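Local coordinates for protection of telomeres protein poz1 (Schizosaccharomyces pombe, PDB 5WE0) that binds telomeric DNA and negatively regulates telomerase and telomere length, at residues Y24-E29 with I33-L38. Residues are numbered along the deposited sequence; the frame is centred on the assembly and turned at random.
Sequences YDMQRE and IVNACL
Met26 and Val34 bring the irregular segment 24-29 up against helical residues 33-38, with their CA atoms 8.5 Å apart. No direct hydrogen bond joins the two segments. The contact is mainly apolar. Met26 and Val34 run alongside each other, pointing opposite ways, and Met26 SD lies 3.8 Å from Val34 CG1. The Met26 chain leaves with CG anti to the backbone N (chi1 -176°) and then bends at chi2 and chi3. Beyond the sulfur, its CE meets the amide of Asn35, 4.0 Å from ND2, and the two side chains lie roughly perpendicular. An alanine in place of Met26 would take away both thioether contacts and would probably leave a gap beside Val34 and Asn35. Tyr24 approaches Val34 head-on. Its OH sits at 4.1 Å from both Val34 CG1 and Val34 CG2, facing the fork between the two methyls. This hydroxyl is buried and has no polar partner in the model. One water bridges the backbones near the helix start: it donates to Glu29 O at 2.6 Å and accepts from Ile33 N at 3.2 Å. Asn35 ND2 donates to an acidic side chain of another protein's chain and makes a weak bond to Ser31 O. Aromatic packing from that other chain lies against Met26 and Val34. The contact is where the loop after helix 2-18 lies against helix 31-43, while Met26 also touches Tyr63 of helix 54-64.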
loop_
_atom_site.group_PDB
_atom_site.type_symbol
_atom_site.label_atom_id
_atom_site.label_comp_id
_atom_site.label_asym_id
_atom_site.label_seq_id
_atom_site.Cartn_x
_atom_site.Cartn_y
_atom_site.Cartn_z
ATOM N N TYR A 24 -6.381 -8.069 6.735
ATOM C CA TYR A 24 -7.589 -8.366 5.990
ATOM C C TYR A 24 -7.284 -9.215 4.752
ATOM O O TYR A 24 -6.214 -9.121 4.137
ATOM C CB TYR A 24 -8.288 -7.068 5.587
ATOM C CG TYR A 24 -9.428 -7.298 4.630
ATOM C CD1 TYR A 24 -10.684 -7.693 5.086
ATOM C CD2 TYR A 24 -9.233 -7.187 3.260
ATOM C CE1 TYR A 24 -11.729 -7.939 4.191
ATOM C CE2 TYR A 24 -10.261 -7.427 2.369
ATOM C CZ TYR A 24 -11.506 -7.795 2.837
ATOM O OH TYR A 24 -12.505 -8.034 1.922
ATOM N N ASP A 25 -8.237 -10.074 4.404
ATOM C CA ASP A 25 -8.229 -10.761 3.118
ATOM C C ASP A 25 -9.678 -10.976 2.700
ATOM O O ASP A 25 -10.545 -11.193 3.549
ATOM C CB ASP A 25 -7.472 -12.098 3.172
ATOM C CG ASP A 25 -7.418 -12.815 1.801
ATOM O OD1 ASP A 25 -7.392 -12.151 0.728
ATOM O OD2 ASP A 25 -7.411 -14.068 1.807
ATOM N N MET A 26 -9.948 -10.913 1.398
ATOM C CA MET A 26 -11.328 -11.059 0.964
ATOM C C MET A 26 -11.728 -12.522 1.032
ATOM O O MET A 26 -11.042 -13.386 0.488
ATOM C CB MET A 26 -11.559 -10.527 -0.447
ATOM C CG MET A 26 -13.049 -10.628 -0.793
ATOM S SD MET A 26 -13.810 -9.022 -1.170
ATOM C CE MET A 26 -13.238 -8.802 -2.846
ATOM N N GLN A 27 -12.821 -12.796 1.727
ATOM C CA GLN A 27 -13.407 -14.120 1.733
ATOM C C GLN A 27 -14.472 -14.161 0.655
ATOM O O GLN A 27 -15.243 -13.210 0.506
ATOM C CB GLN A 27 -14.034 -14.445 3.090
ATOM C CG GLN A 27 -13.122 -14.201 4.276
ATOM C CD GLN A 27 -12.033 -15.251 4.373
ATOM O OE1 GLN A 27 -10.900 -15.013 3.951
ATOM N NE2 GLN A 27 -12.370 -16.422 4.919
ATOM N N ARG A 28 -14.502 -15.269 -0.094
ATOM C CA ARG A 28 -15.510 -15.460 -1.134
ATOM C C ARG A 28 -16.910 -15.163 -0.615
ATOM O O ARG A 28 -17.737 -14.592 -1.334
ATOM C CB ARG A 28 -15.453 -16.891 -1.679
ATOM C CG ARG A 28 -14.063 -17.424 -2.005
ATOM C CD ARG A 28 -13.423 -18.072 -0.774
ATOM N NE ARG A 28 -12.389 -19.051 -1.107
ATOM C CZ ARG A 28 -12.604 -20.359 -1.206
ATOM N NH1 ARG A 28 -13.825 -20.848 -1.003
ATOM N NH2 ARG A 28 -11.600 -21.177 -1.507
ATOM N N GLU A 29 -17.178 -15.513 0.653
ATOM C CA GLU A 29 -18.513 -15.376 1.232
ATOM C C GLU A 29 -18.860 -13.931 1.564
ATOM O O GLU A 29 -20.042 -13.598 1.705
ATOM C CB GLU A 29 -18.605 -16.212 2.510
ATOM C CG GLU A 29 -17.844 -17.538 2.439
ATOM C CD GLU A 29 -16.427 -17.426 2.999
ATOM O OE1 GLU A 29 -15.475 -17.859 2.299
ATOM O OE2 GLU A 29 -16.263 -16.891 4.126
ATOM N N ILE A 33 -21.180 -8.507 -0.429
ATOM C CA ILE A 33 -21.478 -7.336 0.407
ATOM C C ILE A 33 -20.346 -6.306 0.315
ATOM O O ILE A 33 -20.586 -5.110 0.094
ATOM C CB ILE A 33 -21.767 -7.778 1.860
ATOM C CG1 ILE A 33 -22.188 -6.609 2.763
ATOM C CG2 ILE A 33 -20.600 -8.552 2.469
ATOM C CD1 ILE A 33 -23.487 -5.939 2.383
ATOM N N VAL A 34 -19.092 -6.758 0.421
ATOM C CA VAL A 34 -17.953 -5.835 0.330
ATOM C C VAL A 34 -17.959 -5.098 -1.010
ATOM O O VAL A 34 -17.853 -3.864 -1.062
ATOM C CB VAL A 34 -16.629 -6.593 0.571
ATOM C CG1 VAL A 34 -15.426 -5.809 0.041
ATOM C CG2 VAL A 34 -16.456 -6.918 2.074
ATOM N N ASN A 35 -18.099 -5.846 -2.113
ATOM C CA ASN A 35 -18.102 -5.246 -3.450
ATOM C C ASN A 35 -19.256 -4.264 -3.640
ATOM O O ASN A 35 -19.076 -3.179 -4.214
ATOM C CB ASN A 35 -18.154 -6.342 -4.517
ATOM C CG ASN A 35 -16.790 -6.988 -4.748
ATOM O OD1 ASN A 35 -15.795 -6.301 -4.964
ATOM N ND2 ASN A 35 -16.752 -8.312 -4.739
ATOM N N ALA A 36 -20.462 -4.646 -3.204
ATOM C CA ALA A 36 -21.607 -3.745 -3.295
ATOM C C ALA A 36 -21.370 -2.465 -2.496
ATOM O O ALA A 36 -21.785 -1.381 -2.919
ATOM C CB ALA A 36 -22.877 -4.464 -2.824
ATOM N N CYS A 37 -20.743 -2.576 -1.317
ATOM C CA CYS A 37 -20.403 -1.385 -0.528
ATOM C C CYS A 37 -19.389 -0.500 -1.246
ATOM O O CYS A 37 -19.571 0.720 -1.337
ATOM C CB CYS A 37 -19.857 -1.789 0.842
ATOM S SG CYS A 37 -21.082 -2.458 2.007
ATOM N N LEU A 38 -18.288 -1.096 -1.732
ATOM C CA LEU A 38 -17.268 -0.315 -2.435
ATOM C C LEU A 38 -17.857 0.374 -3.653
ATOM O O LEU A 38 -17.573 1.547 -3.920
ATOM C CB LEU A 38 -16.101 -1.209 -2.869
ATOM C CG LEU A 38 -15.236 -1.744 -1.749
ATOM C CD1 LEU A 38 -14.228 -2.623 -2.367
ATOM C CD2 LEU A 38 -14.583 -0.575 -1.031
HETATM O O HOH W 1 -21.348 -11.439 0.899
#